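Local coordinates for leucyl-trna synthetase (Plasmodium falciparum, PDB 5FOC), which probably attaches leucine to its cognate tRNA and, through the editing domain crystallised here, is thought to hydrolyse mischarged aminoacyl-tRNA, at residues A[145-151]-A[213-219]; A[267-271]-A[317-321]; A[336-342]-A[351-356]. The protein carries 2 engineered substitutions. The contacts are given in a common frame with arbitrary orientation. Where two conformers were deposited one is given. Residues are numbered along the deposited sequence.

Contact 1 of 3, residues A[145-151]-A[213-219]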
loop_
_atom_site.group_PDB
_atom_site.type_symbol
_atom_site.label_atom_id
_atom_site.label_comp_id
_atom_site.label_asym_id
_atom_site.label_seq_id
_atom_site.Cartn_x
_atom_site.Cartn_y
_atom_site.Cartn_z
ATOM N N GLU A 145 -10.442 -1.723 9.010
ATOM C CA GLU A 145 -9.469 -2.559 9.726
ATOM C C GLU A 145 -8.331 -1.694 10.242
ATOM O O GLU A 145 -8.021 -0.613 9.678
ATOM C CB GLU A 145 -8.922 -3.640 8.795
ATOM C CG GLU A 145 -10.009 -4.529 8.193
ATOM C CD GLU A 145 -10.674 -5.483 9.161
ATOM O OE1 GLU A 145 -10.201 -5.691 10.288
ATOM O OE2 GLU A 145 -11.714 -6.042 8.768
ATOM N N TYR A 146 -7.718 -2.162 11.305
ATOM C CA TYR A 146 -6.544 -1.564 11.883
ATOM C C TYR A 146 -5.257 -1.803 11.101
ATOM O O TYR A 146 -4.973 -2.886 10.610
ATOM C CB TYR A 146 -6.348 -2.066 13.300
ATOM C CG TYR A 146 -7.303 -1.482 14.291
ATOM C CD1 TYR A 146 -7.187 -0.149 14.659
ATOM C CD2 TYR A 146 -8.278 -2.239 14.911
ATOM C CE1 TYR A 146 -8.057 0.409 15.571
ATOM C CE2 TYR A 146 -9.142 -1.697 15.847
ATOM C CZ TYR A 146 -8.999 -0.347 16.175
ATOM O OH TYR A 146 -9.840 0.176 17.101
ATOM N N TYR A 147 -4.448 -0.762 11.002
ATOM C CA TYR A 147 -3.107 -0.882 10.460
ATOM C C TYR A 147 -2.101 -0.516 11.525
ATOM O O TYR A 147 -2.364 0.355 12.369
ATOM C CB TYR A 147 -2.935 -0.069 9.163
ATOM C CG TYR A 147 -3.713 -0.671 8.029
ATOM C CD1 TYR A 147 -5.081 -0.443 7.895
ATOM C CD2 TYR A 147 -3.104 -1.569 7.136
ATOM C CE1 TYR A 147 -5.810 -1.029 6.879
ATOM C CE2 TYR A 147 -3.816 -2.114 6.099
ATOM C CZ TYR A 147 -5.167 -1.885 5.984
ATOM O OH TYR A 147 -5.896 -2.488 4.983
ATOM N N TYR A 148 -0.927 -1.124 11.453
ATOM C CA TYR A 148 0.119 -0.950 12.426
ATOM C C TYR A 148 1.259 -0.115 11.853
ATOM O O TYR A 148 1.574 -0.185 10.702
ATOM C CB TYR A 148 0.651 -2.351 12.885
ATOM C CG TYR A 148 -0.361 -3.052 13.746
ATOM C CD1 TYR A 148 -1.531 -3.582 13.180
ATOM C CD2 TYR A 148 -0.169 -3.206 15.115
ATOM C CE1 TYR A 148 -2.475 -4.244 13.960
ATOM C CE2 TYR A 148 -1.094 -3.907 15.902
ATOM C CZ TYR A 148 -2.247 -4.407 15.318
ATOM O OH TYR A 148 -3.188 -5.081 16.071
ATOM N N LEU A 149 1.852 0.701 12.732
ATOM C CA LEU A 149 3.026 1.504 12.383
ATOM C C LEU A 149 4.192 0.909 13.167
ATOM O O LEU A 149 4.102 0.783 14.382
ATOM C CB LEU A 149 2.850 3.008 12.799
ATOM C CG LEU A 149 1.959 3.786 11.848
ATOM C CD1 LEU A 149 0.530 3.320 11.761
ATOM C CD2 LEU A 149 1.995 5.219 12.361
ATOM N N THR A 150 5.282 0.608 12.450
ATOM C CA THR A 150 6.482 0.007 13.007
ATOM C C THR A 150 7.727 0.420 12.195
ATOM O O THR A 150 7.650 0.654 10.963
ATOM C CB THR A 150 6.371 -1.539 13.037
ATOM O OG1 THR A 150 7.358 -2.011 13.935
ATOM C CG2 THR A 150 6.576 -2.117 11.691
ATOM N N LEU A 151 8.852 0.526 12.881
ATOM C CA LEU A 151 10.092 0.984 12.285
ATOM C C LEU A 151 10.814 -0.162 11.585
ATOM O O LEU A 151 10.775 -1.303 12.107
ATOM C CB LEU A 151 10.991 1.617 13.355
ATOM C CG LEU A 151 10.630 3.035 13.908
ATOM C CD1 LEU A 151 11.365 3.301 15.198
ATOM C CD2 LEU A 151 11.001 4.012 12.817
ATOM N N PHE A 213 8.006 -3.776 17.901
ATOM C CA PHE A 213 7.839 -2.406 18.437
ATOM C C PHE A 213 6.751 -1.679 17.674
ATOM O O PHE A 213 6.938 -1.422 16.493
ATOM C CB PHE A 213 9.180 -1.688 18.317
ATOM C CG PHE A 213 9.244 -0.308 18.914
ATOM C CD1 PHE A 213 8.382 0.167 19.913
ATOM C CD2 PHE A 213 10.250 0.513 18.479
ATOM C CE1 PHE A 213 8.487 1.477 20.390
ATOM C CE2 PHE A 213 10.373 1.826 18.967
ATOM C CZ PHE A 213 9.507 2.283 19.930
ATOM N N ILE A 214 5.617 -1.393 18.325
ATOM C CA ILE A 214 4.482 -0.774 17.634
ATOM C C ILE A 214 4.390 0.701 18.047
ATOM O O ILE A 214 4.174 1.001 19.208
ATOM C CB ILE A 214 3.137 -1.459 17.915
ATOM C CG1 ILE A 214 3.198 -2.981 17.528
ATOM C CG2 ILE A 214 1.991 -0.802 17.154
ATOM C CD1 ILE A 214 3.648 -3.225 16.097
ATOM N N LEU A 215 4.490 1.583 17.066
ATOM C CA LEU A 215 4.333 2.988 17.332
ATOM C C LEU A 215 2.897 3.447 17.444
ATOM O O LEU A 215 2.619 4.433 18.116
ATOM C CB LEU A 215 4.972 3.751 16.195
ATOM C CG LEU A 215 6.441 3.476 15.876
ATOM C CD1 LEU A 215 6.941 4.394 14.765
ATOM C CD2 LEU A 215 7.347 3.553 17.078
ATOM N N ASN A 216 2.008 2.807 16.706
ATOM C CA ASN A 216 0.605 3.110 16.697
ATOM C C ASN A 216 -0.158 2.028 15.941
ATOM O O ASN A 216 0.424 1.245 15.175
ATOM C CB ASN A 216 0.357 4.517 16.043
ATOM C CG ASN A 216 -0.654 5.325 16.784
ATOM O OD1 ASN A 216 -1.534 4.807 17.446
ATOM N ND2 ASN A 216 -0.504 6.688 16.684
ATOM N N LYS A 217 -1.470 2.049 16.149
ATOM C CA LYS A 217 -2.416 1.168 15.481
ATOM C C LYS A 217 -3.607 2.052 15.111
ATOM O O LYS A 217 -4.239 2.639 15.991
ATOM C CB LYS A 217 -2.812 0.018 16.416
ATOM C CG LYS A 217 -3.855 -0.871 15.842
ATOM C CD LYS A 217 -4.240 -1.964 16.816
ATOM C CE LYS A 217 -5.321 -1.507 17.766
ATOM N NZ LYS A 217 -5.685 -2.658 18.650
ATOM N N ILE A 218 -3.865 2.184 13.809
ATOM C CA ILE A 218 -4.801 3.177 13.293
ATOM C C ILE A 218 -5.776 2.547 12.279
ATOM O O ILE A 218 -5.347 1.850 11.336
ATOM C CB ILE A 218 -4.033 4.421 12.716
ATOM C CG1 ILE A 218 -3.110 5.017 13.778
ATOM C CG2 ILE A 218 -5.000 5.423 12.162
ATOM C CD1 ILE A 218 -2.202 6.135 13.277
ATOM N N LYS A 219 -7.074 2.803 12.452
ATOM C CA LYS A 219 -8.071 2.288 11.488
ATOM C C LYS A 219 -7.834 2.925 10.131
ATOM O O LYS A 219 -7.493 4.126 10.034
ATOM C CB LYS A 219 -9.520 2.490 11.935
ATOM C CG LYS A 219 -10.214 1.208 12.409
ATOM C CD LYS A 219 -11.679 1.442 12.770
ATOM C CE LYS A 219 -12.565 1.669 11.551
ATOM N NZ LYS A 219 -13.773 2.461 11.914
HETATM O O HOH W 1 8.839 0.453 15.724
#
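Strands 146-151 and 216-219 run antiparallel, their short axes approaching to 4.3 Å with 151° between N-to-C directions. The hydrogen-bonded pair Tyr147-Ile218 fixes the register: Tyr147 N donates to Ile218 O and Ile218 N to Tyr147 O, both at 2.8 Å. Farther along, Leu149 N donates to Asn216 O (2.9 Å), while Leu149 O accepts from Leu215 N (2.8 Å), so its two bonds go to different residues. Next, Thr150 OG1 donates to Phe213 O (2.7 Å), and water 1 links that carbonyl to Leu151 N, with 2.8 Å to either atom.

Tyr146, Tyr148, Lys217 and Lys219 share one face. The Tyr146 ring is sandwiched between lysines: Lys217 CE lies 3.8 Å from its centroid on one side, Lys219 CG 4.1 Å on the other. Lys217 NZ, 4.6 Å from the same centroid and 10° off the normal, makes a cation-pi contact, while Lys217 CG packs over the Tyr148 ring, 4.0 Å from its centroid. On the other face Leu149 CD1 meets Ile218 CD1 at 4.2 Å.

Helix 18-35 packs on the Leu149, Asn216 and Ile218 part of that face: Phe21 and Phe25 touch Leu149, Ile29 Asn216, and Ser28 Ile218. Helix 172-178 packs on Leu151 and Phe213, and strand 181-185 pairs with 146-152 along its other edge, making 146-152 an interior strand of the editing domain's mixed sheet.

Contact 2 of 3, residues A[267-271]-A[317-321]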
loop_
_atom_site.group_PDB
_atom_site.type_symbol
_atom_site.label_atom_id
_atom_site.label_comp_id
_atom_site.label_asym_id
_atom_site.label_seq_id
_atom_site.Cartn_x
_atom_site.Cartn_y
_atom_site.Cartn_z
ATOM N N ALA A 267 -13.058 -1.628 -10.958
ATOM C CA ALA A 267 -14.380 -1.737 -10.358
ATOM C C ALA A 267 -14.537 -0.843 -9.139
ATOM O O ALA A 267 -15.563 -0.171 -8.981
ATOM C CB ALA A 267 -14.666 -3.174 -9.960
ATOM N N CYS A 268 -13.531 -0.847 -8.288
ATOM C CA CYS A 268 -13.585 -0.122 -7.018
ATOM C C CYS A 268 -13.551 1.404 -7.284
ATOM O O CYS A 268 -14.342 2.178 -6.702
ATOM C CB CYS A 268 -12.443 -0.534 -6.113
ATOM S SG CYS A 268 -12.410 0.277 -4.525
ATOM N N LEU A 269 -12.636 1.794 -8.161
ATOM C CA LEU A 269 -12.540 3.202 -8.540
ATOM C C LEU A 269 -13.846 3.680 -9.192
ATOM O O LEU A 269 -14.344 4.776 -8.856
ATOM C CB LEU A 269 -11.298 3.449 -9.413
ATOM C CG LEU A 269 -11.085 4.906 -9.886
ATOM C CD1 LEU A 269 -11.059 5.914 -8.719
ATOM C CD2 LEU A 269 -9.808 4.963 -10.737
ATOM N N GLU A 270 -14.429 2.879 -10.068
ATOM C CA GLU A 270 -15.712 3.180 -10.694
ATOM C C GLU A 270 -16.856 3.329 -9.674
ATOM O O GLU A 270 -17.667 4.214 -9.818
ATOM C CB GLU A 270 -16.032 2.138 -11.771
ATOM C CG GLU A 270 -17.384 2.266 -12.455
ATOM C CD GLU A 270 -17.500 3.391 -13.470
ATOM O OE1 GLU A 270 -16.562 4.206 -13.631
ATOM O OE2 GLU A 270 -18.574 3.454 -14.117
ATOM N N ASP A 271 -16.899 2.484 -8.631
ATOM C CA ASP A 271 -17.933 2.582 -7.583
ATOM C C ASP A 271 -17.744 3.869 -6.788
ATOM O O ASP A 271 -18.704 4.573 -6.465
ATOM C CB ASP A 271 -17.898 1.362 -6.640
ATOM C CG ASP A 271 -18.644 0.163 -7.190
ATOM O OD1 ASP A 271 -19.348 0.243 -8.195
ATOM O OD2 ASP A 271 -18.465 -0.939 -6.634
ATOM N N VAL A 317 -19.500 -6.936 -14.694
ATOM C CA VAL A 317 -19.228 -6.755 -13.270
ATOM C C VAL A 317 -20.105 -5.654 -12.713
ATOM O O VAL A 317 -20.127 -4.537 -13.248
ATOM C CB VAL A 317 -17.764 -6.378 -13.002
ATOM C CG1 VAL A 317 -17.595 -5.961 -11.540
ATOM C CG2 VAL A 317 -16.826 -7.512 -13.431
ATOM N N SER A 318 -20.794 -5.950 -11.618
ATOM C CA SER A 318 -21.811 -5.046 -11.077
ATOM C C SER A 318 -21.308 -4.061 -10.049
ATOM O O SER A 318 -21.915 -3.019 -9.890
ATOM C CB SER A 318 -22.974 -5.850 -10.514
ATOM O OG SER A 318 -23.543 -6.562 -11.592
ATOM N N SER A 319 -20.218 -4.411 -9.367
ATOM C CA SER A 319 -19.617 -3.628 -8.311
ATOM C C SER A 319 -18.269 -4.271 -7.952
ATOM O O SER A 319 -17.941 -5.392 -8.412
ATOM C CB SER A 319 -20.488 -3.594 -7.058
ATOM O OG SER A 319 -20.388 -4.858 -6.376
ATOM N N TYR A 320 -17.498 -3.588 -7.100
ATOM C CA TYR A 320 -16.195 -4.115 -6.696
ATOM C C TYR A 320 -16.357 -5.244 -5.693
ATOM O O TYR A 320 -15.386 -5.895 -5.360
ATOM C CB TYR A 320 -15.228 -3.027 -6.209
ATOM C CG TYR A 320 -15.347 -2.581 -4.768
ATOM C CD1 TYR A 320 -16.147 -1.487 -4.391
ATOM C CD2 TYR A 320 -14.550 -3.154 -3.793
ATOM C CE1 TYR A 320 -16.227 -1.086 -3.065
ATOM C CE2 TYR A 320 -14.612 -2.768 -2.485
ATOM C CZ TYR A 320 -15.436 -1.705 -2.117
ATOM O OH TYR A 320 -15.466 -1.341 -0.785
ATOM N N LYS A 321 -17.575 -5.434 -5.202
ATOM C CA LYS A 321 -17.906 -6.558 -4.322
ATOM C C LYS A 321 -18.671 -7.690 -5.007
ATOM O O LYS A 321 -19.100 -8.640 -4.334
ATOM C CB LYS A 321 -18.713 -6.023 -3.136
ATOM C CG LYS A 321 -17.916 -5.040 -2.280
ATOM C CD LYS A 321 -18.793 -4.164 -1.394
ATOM C CE LYS A 321 -19.405 -3.040 -2.199
ATOM N NZ LYS A 321 -20.173 -2.141 -1.307
HETATM O O HOH W 2 -21.682 -0.739 -8.517
#
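This is a buried helix-to-loop contact, in which an aspartate of helix 263-274 holds an ST turn in the connection between helices 307-314 and 325-339. It is structural packing within the editing domain: the segments are 46 residues apart in sequence at their closest ends and bury 258 Å² between them. The turn is defined by Ser319 OG, which accepts a hydrogen bond from Lys321 N at 3.1 Å. Between its two ends, Tyr320 N is directed at the helix and donates to Asp271 OD2 (2.9 Å, 162° at the hydrogen), so the carboxylate of the helix serves as acceptor for a backbone amide of the loop.

The helix meets the loop with residues one turn apart, as the bond from Asp271 N to Ala267 O (3.0 Å) confirms. The closest CA pair is Ala267 and Tyr320, 4.7 Å apart. Such proximity suits small side chains: Ala267 CB lies 3.8 Å from Tyr320 CB and 4.3 Å from Val317 CG1, and Cys268 CB is 3.7 Å from Tyr320 CB. Cys268 SG then sits over the Tyr320 ring in a sulfur-aromatic contact, 4.0 Å from the centroid and 6° off the normal, while Asp271 OD2 lies at the ring edge, 3.3 Å from Tyr320 CD1. The phenol hydroxyl continues past the helix to bond Thr244, and Leu325 of helix 325-339 touches both Ala267 and Val317. The second carboxylate oxygen, Asp271 OD1, accepts from water 2 at 2.6 Å, and that water also donates to Ser318 O at 2.7 Å.

Contact 3 of 3, residues A[336-342]-A[351-356]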
loop_
_atom_site.group_PDB
_atom_site.type_symbol
_atom_site.label_atom_id
_atom_site.label_comp_id
_atom_site.label_asym_id
_atom_site.label_seq_id
_atom_site.Cartn_x
_atom_site.Cartn_y
_atom_site.Cartn_z
ATOM N N GLN A 336 -2.863 -11.955 -18.858
ATOM C CA GLN A 336 -1.784 -10.959 -18.959
ATOM C C GLN A 336 -0.366 -11.555 -18.835
ATOM O O GLN A 336 0.541 -11.198 -19.587
ATOM C CB GLN A 336 -1.980 -9.888 -17.889
ATOM C CG GLN A 336 -3.202 -9.013 -18.124
ATOM C CD GLN A 336 -3.364 -7.995 -17.012
ATOM O OE1 GLN A 336 -2.742 -8.124 -15.939
ATOM N NE2 GLN A 336 -4.210 -6.984 -17.246
ATOM N N TYR A 337 -0.198 -12.541 -17.934
ATOM C CA TYR A 337 1.125 -13.060 -17.654
ATOM C C TYR A 337 1.580 -13.816 -18.898
ATOM O O TYR A 337 2.666 -13.572 -19.422
ATOM C CB TYR A 337 1.087 -13.963 -16.411
ATOM C CG TYR A 337 2.400 -14.610 -16.001
ATOM C CD1 TYR A 337 3.556 -13.868 -15.785
ATOM C CD2 TYR A 337 2.466 -15.988 -15.801
ATOM C CE1 TYR A 337 4.731 -14.466 -15.375
ATOM C CE2 TYR A 337 3.645 -16.615 -15.406
ATOM C CZ TYR A 337 4.782 -15.860 -15.182
ATOM O OH TYR A 337 5.966 -16.433 -14.821
ATOM N N PHE A 338 0.733 -14.735 -19.388
ATOM C CA PHE A 338 1.157 -15.519 -20.534
ATOM C C PHE A 338 1.050 -14.865 -21.910
ATOM O O PHE A 338 1.706 -15.330 -22.846
ATOM C CB PHE A 338 0.408 -16.857 -20.544
ATOM C CG PHE A 338 0.844 -17.800 -19.439
ATOM C CD1 PHE A 338 2.073 -18.413 -19.494
ATOM C CD2 PHE A 338 0.038 -18.045 -18.339
ATOM C CE1 PHE A 338 2.493 -19.282 -18.495
ATOM C CE2 PHE A 338 0.450 -18.910 -17.320
ATOM C CZ PHE A 338 1.696 -19.512 -17.400
ATOM N N GLU A 339 0.250 -13.803 -22.060
ATOM C CA GLU A 339 -0.059 -13.305 -23.367
ATOM C C GLU A 339 0.165 -11.808 -23.490
ATOM O O GLU A 339 0.174 -11.304 -24.586
ATOM C CB GLU A 339 -1.510 -13.618 -23.738
ATOM C CG GLU A 339 -1.806 -15.088 -23.822
ATOM C CD GLU A 339 -3.266 -15.370 -24.110
ATOM O OE1 GLU A 339 -3.875 -14.669 -24.930
ATOM O OE2 GLU A 339 -3.828 -16.296 -23.494
ATOM N N GLY A 340 0.417 -11.156 -22.368
ATOM C CA GLY A 340 0.450 -9.680 -22.389
ATOM C C GLY A 340 1.745 -9.170 -23.001
ATOM O O GLY A 340 2.794 -9.843 -22.907
ATOM N N ILE A 341 1.673 -7.954 -23.579
ATOM C CA ILE A 341 2.844 -7.229 -24.077
ATOM C C ILE A 341 2.886 -5.915 -23.300
ATOM O O ILE A 341 1.865 -5.238 -23.174
ATOM C CB ILE A 341 2.749 -6.942 -25.592
ATOM C CG1 ILE A 341 2.612 -8.267 -26.367
ATOM C CG2 ILE A 341 3.964 -6.169 -26.090
ATOM C CD1 ILE A 341 2.103 -8.119 -27.779
ATOM N N MET A 342 4.053 -5.596 -22.766
ATOM C CA MET A 342 4.257 -4.309 -22.074
ATOM C C MET A 342 4.223 -3.114 -23.019
ATOM O O MET A 342 4.789 -3.134 -24.123
ATOM C CB MET A 342 5.584 -4.323 -21.341
ATOM C CG MET A 342 5.782 -5.434 -20.300
ATOM S SD MET A 342 4.484 -5.659 -19.100
ATOM C CE MET A 342 4.579 -4.029 -18.311
ATOM N N LYS A 351 7.499 -9.004 -23.551
ATOM C CA LYS A 351 6.379 -9.728 -23.078
ATOM C C LYS A 351 6.237 -9.592 -21.567
ATOM O O LYS A 351 7.225 -9.622 -20.835
ATOM C CB LYS A 351 6.614 -11.210 -23.429
ATOM C CG LYS A 351 6.617 -11.442 -24.946
ATOM C CD LYS A 351 5.226 -11.399 -25.578
ATOM C CE LYS A 351 4.571 -12.778 -25.669
ATOM N NZ LYS A 351 4.048 -13.263 -24.359
ATOM N N THR A 352 5.001 -9.493 -21.113
ATOM C CA THR A 352 4.701 -9.419 -19.696
ATOM C C THR A 352 5.315 -10.593 -18.934
ATOM O O THR A 352 5.797 -10.461 -17.819
ATOM C CB THR A 352 3.182 -9.349 -19.508
ATOM O OG1 THR A 352 2.643 -8.229 -20.258
ATOM C CG2 THR A 352 2.800 -9.247 -18.088
ATOM N N PHE A 353 5.306 -11.756 -19.572
ATOM C CA PHE A 353 5.896 -12.913 -18.919
ATOM C C PHE A 353 7.335 -12.691 -18.450
ATOM O O PHE A 353 7.676 -13.041 -17.308
ATOM C CB PHE A 353 5.819 -14.073 -19.877
ATOM C CG PHE A 353 6.309 -15.366 -19.288
ATOM C CD1 PHE A 353 5.458 -16.165 -18.541
ATOM C CD2 PHE A 353 7.627 -15.743 -19.436
ATOM C CE1 PHE A 353 5.925 -17.395 -18.022
ATOM C CE2 PHE A 353 8.080 -16.949 -18.914
ATOM C CZ PHE A 353 7.238 -17.743 -18.167
ATOM N N ASN A 354 8.148 -12.063 -19.315
ATOM C CA ASN A 354 9.534 -11.766 -19.001
ATOM C C ASN A 354 9.623 -10.538 -18.034
ATOM O O ASN A 354 10.430 -10.508 -17.071
ATOM C CB ASN A 354 10.330 -11.545 -20.311
ATOM C CG ASN A 354 10.301 -12.765 -21.267
ATOM O OD1 ASN A 354 9.876 -12.652 -22.444
ATOM N ND2 ASN A 354 10.745 -13.896 -20.789
ATOM N N CYS A 355 8.773 -9.540 -18.276
ATOM C CA CYS A 355 8.834 -8.280 -17.549
ATOM C C CYS A 355 8.541 -8.425 -16.059
ATOM O O CYS A 355 9.114 -7.718 -15.220
ATOM C CB CYS A 355 7.820 -7.326 -18.141
ATOM S SG CYS A 355 7.925 -5.704 -17.382
ATOM N N ARG A 356 7.594 -9.321 -15.746
ATOM C CA ARG A 356 7.290 -9.721 -14.356
ATOM C C ARG A 356 8.577 -9.948 -13.537
ATOM O O ARG A 356 8.734 -9.454 -12.407
ATOM C CB ARG A 356 6.496 -11.018 -14.405
ATOM C CG ARG A 356 6.273 -11.726 -13.072
ATOM C CD ARG A 356 5.452 -10.884 -12.138
ATOM N NE ARG A 356 4.223 -10.423 -12.784
ATOM C CZ ARG A 356 3.106 -11.125 -12.942
ATOM N NH1 ARG A 356 3.013 -12.412 -12.524
ATOM N NH2 ARG A 356 2.062 -10.561 -13.543
HETATM O O HOH W 3 3.567 -12.244 -21.878
#
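A tight helix-strand-helix junction brings the C-terminal end of helix 325-339 against the first turn of helix 352-365, with an aromatic cluster on its flank. Gly340 is the first residue to leave helical geometry, and Lys351 occupies the N-cap position of the second helix. The ends are joined by Thr352 N donating to Gly340 O (2.9 Å, 167°), beside a single backbone bridge between Ile341 and Lys351, whose CA atoms are 4.4 Å apart. An ideal CB on Gly340 would fall 2.6 Å from Thr352 OG1 and 2.5 Å from Gln336 O, so the close fit leaves no room for one.

Tyr337, Phe338 and Phe353 form the cluster. The Tyr337 and Phe353 rings meet obliquely, centroids 4.7 Å apart and planes at 37°; Phe338 CE1 touches Phe353 CE1 at 3.9 Å. Arg356 lays its guanidinium face against Tyr337, NH1 to CD1 at 3.6 Å, while its NE forms a salt bridge with Glu131. On the strand side, Met342 CG packs on Cys355 CB at 3.5 Å.

Water 3 donates to Tyr337 O (2.9 Å) and Gly340 O (2.7 Å) and accepts from Lys351 NZ (2.7 Å) and Phe353 N (2.9 Å). Its two donated and two accepted bonds imply that the helix ends are joined through this water as well as by the direct Thr352-Gly340 bond.

Overall arrangement
The three contacts follow one another in series along the chain, none interleaved with another. Contact 1 belongs to the mixed sheet, 14 Å from the chain's centre; contacts 2 and 3, at about 19 and 23 Å, lie among helices 263-274, 325-339 and 352-365, contact 3 also taking in strand 341-342 of a small two-stranded sheet. Centres of contacts 1 and 2 are 28 Å apart, those of 2 and 3 25 Å, and those of 1 and 3 36 Å on opposite sides of the chain's centre; no pair touches. Helix 325-339 ties the loop packed on helix 263-274 to the junction with helix 352-365, while contact 1 builds the mixed sheet separately.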